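Local structure of Stk_08120 (Sulfolobus tokodaii str. 7, 2EJX) at residues 40-43 and 49-52. The protein probably acts as a fatty acid carrier, as a member of a thermoacidophile-specific family in the Bet v 1-like clan. Numbering follows the deposited sequence.
Sequences SIKC and FEAE
Lys42 and Glu50 run side by side from a hydrogen-bonded antiparallel pair. Lys42 N bonds to Glu50 O at 2.7 Å, the C=O...N angle of 164° putting the donor almost straight beyond the carbonyl, and Glu50 N returns a bond to Lys42 O. Lys42 CB lies 3.8 Å from Glu50 O, while CG, anti to the backbone N (chi1 -160°), and CD make no close contact with Glu50. A bend at chi3 turns Lys42 CE back to 3.4 Å from Glu50 OE2. With chi4 also bent, Lys42 NZ ends 3.7 Å from Glu50 OE2, a long salt bridge, and donates to a water that donates to Glu50 OE1. With an alanine at Glu50, the ammonium would probably lose salt bridge and water bridge, and CE its packing partner. Strands 38-42 and 48-55 form a beta hairpin edging the antiparallel sheet of this Bet v 1-like fold, local axes 171° apart. Ser40 and Glu52 pair likewise (Glu52 N to Ser40 O 3.1 Å), and a water links Ser40 OG to Glu52 OE1. On the other face, Ile41 CD1 touches Ala51 CB (3.9 Å) and approaches Phe49 CD1 obliquely (4.2 Å); Ile31 of helix 27-34 touches both Ile41 and Phe49.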
ATOM      1  N   SER A  40      -9.053  -2.961  10.536  1.00 32.18           N
ATOM      2  CA  SER A  40     -10.161  -3.526   9.764  1.00 33.34           C
ATOM      3  C   SER A  40      -9.942  -3.303   8.270  1.00 33.27           C
ATOM      4  O   SER A  40      -9.405  -2.282   7.869  1.00 32.68           O
ATOM      5  CB  SER A  40     -11.476  -2.908  10.220  1.00 33.02           C
ATOM      6  OG  SER A  40     -11.662  -3.252  11.586  1.00 37.16           O
ATOM      7  N   ILE A  41     -10.332  -4.269   7.438  1.00 33.41           N
ATOM      8  CA  ILE A  41     -10.288  -4.092   5.991  1.00 35.10           C
ATOM      9  C   ILE A  41     -11.394  -4.962   5.386  1.00 36.38           C
ATOM     10  O   ILE A  41     -11.596  -6.078   5.836  1.00 36.27           O
ATOM     11  CB  ILE A  41      -8.883  -4.412   5.389  1.00 34.81           C
ATOM     12  CG1 ILE A  41      -8.858  -4.250   3.861  1.00 37.02           C
ATOM     13  CG2 ILE A  41      -8.401  -5.774   5.806  1.00 34.23           C
ATOM     14  CD1 ILE A  41      -7.938  -3.128   3.346  1.00 31.67           C
ATOM     15  N   LYS A  42     -12.124  -4.394   4.431  1.00 38.23           N
ATOM     16  CA  LYS A  42     -13.202  -5.070   3.718  1.00 40.34           C
ATOM     17  C   LYS A  42     -12.867  -5.022   2.246  1.00 41.84           C
ATOM     18  O   LYS A  42     -12.693  -3.937   1.684  1.00 41.41           O
ATOM     19  CB  LYS A  42     -14.544  -4.398   3.974  1.00 40.19           C
ATOM     20  CG  LYS A  42     -15.731  -5.300   3.687  1.00 42.66           C
ATOM     21  CD  LYS A  42     -17.062  -4.595   3.731  1.00 47.19           C
ATOM     22  CE  LYS A  42     -17.385  -3.984   2.362  1.00 49.71           C
ATOM     23  NZ  LYS A  42     -18.864  -4.047   2.021  1.00 51.83           N
ATOM     24  N   CYS A  43     -12.766  -6.195   1.626  1.00 43.82           N
ATOM     25  CA  CYS A  43     -12.343  -6.323   0.222  1.00 46.65           C
ATOM     26  C   CYS A  43     -13.210  -7.275  -0.603  1.00 48.15           C
ATOM     27  O   CYS A  43     -12.724  -8.164  -1.322  1.00 48.61           O
ATOM     28  CB  CYS A  43     -10.885  -6.748   0.148  1.00 47.14           C
ATOM     29  SG  CYS A  43      -9.848  -5.426   0.639  1.00 51.68           S
ATOM     30  N   PHE A  49     -12.052  -1.185  -1.607  1.00 31.45           N
ATOM     31  CA  PHE A  49     -11.799  -1.502  -0.237  1.00 30.21           C
ATOM     32  C   PHE A  49     -12.336  -0.434   0.700  1.00 30.32           C
ATOM     33  O   PHE A  49     -12.487   0.723   0.317  1.00 29.56           O
ATOM     34  CB  PHE A  49     -10.282  -1.652  -0.017  1.00 30.25           C
ATOM     35  CG  PHE A  49      -9.562  -0.353   0.020  1.00 25.56           C
ATOM     36  CD1 PHE A  49      -9.332   0.279   1.251  1.00 24.54           C
ATOM     37  CD2 PHE A  49      -9.123   0.242  -1.155  1.00 25.52           C
ATOM     38  CE1 PHE A  49      -8.675   1.474   1.314  1.00 25.76           C
ATOM     39  CE2 PHE A  49      -8.464   1.457  -1.115  1.00 26.34           C
ATOM     40  CZ  PHE A  49      -8.244   2.077   0.125  1.00 26.96           C
ATOM     41  N   GLU A  50     -12.612  -0.864   1.917  1.00 30.57           N
ATOM     42  CA  GLU A  50     -12.831   0.032   3.048  1.00 31.81           C
ATOM     43  C   GLU A  50     -11.965  -0.470   4.186  1.00 31.82           C
ATOM     44  O   GLU A  50     -11.916  -1.685   4.480  1.00 33.01           O
ATOM     45  CB  GLU A  50     -14.308  -0.007   3.480  1.00 33.29           C
ATOM     46  CG  GLU A  50     -15.270   0.262   2.354  1.00 35.71           C
ATOM     47  CD  GLU A  50     -16.666  -0.305   2.592  1.00 42.60           C
ATOM     48  OE1 GLU A  50     -17.109  -0.358   3.763  1.00 42.80           O
ATOM     49  OE2 GLU A  50     -17.310  -0.719   1.591  1.00 45.27           O
ATOM     50  N   ALA A  51     -11.308   0.458   4.871  1.00 30.46           N
ATOM     51  CA  ALA A  51     -10.489   0.082   5.989  1.00 29.03           C
ATOM     52  C   ALA A  51     -10.592   1.106   7.128  1.00 28.74           C
ATOM     53  O   ALA A  51     -11.004   2.243   6.916  1.00 27.97           O
ATOM     54  CB  ALA A  51      -9.022  -0.063   5.538  1.00 28.58           C
ATOM     55  N   GLU A  52     -10.233   0.649   8.316  1.00 28.30           N
ATOM     56  CA  GLU A  52     -10.210   1.467   9.517  1.00 29.53           C
ATOM     57  C   GLU A  52      -8.867   1.298  10.177  1.00 27.98           C
ATOM     58  O   GLU A  52      -8.339   0.192  10.293  1.00 26.56           O
ATOM     59  CB  GLU A  52     -11.331   1.029  10.489  1.00 29.64           C
ATOM     60  CG  GLU A  52     -12.741   1.493   9.996  1.00 33.31           C
ATOM     61  CD  GLU A  52     -13.894   1.152  10.962  1.00 35.30           C
ATOM     62  OE1 GLU A  52     -13.707   1.207  12.197  1.00 44.36           O
ATOM     63  OE2 GLU A  52     -14.991   0.814  10.471  1.00 40.62           O
TER
HETATM   64  O   HOH W   1     -11.861  -1.066  13.381  1.00 48.77           O
HETATM   65  O   HOH W   2     -19.942  -1.460   3.107  1.00 44.08           O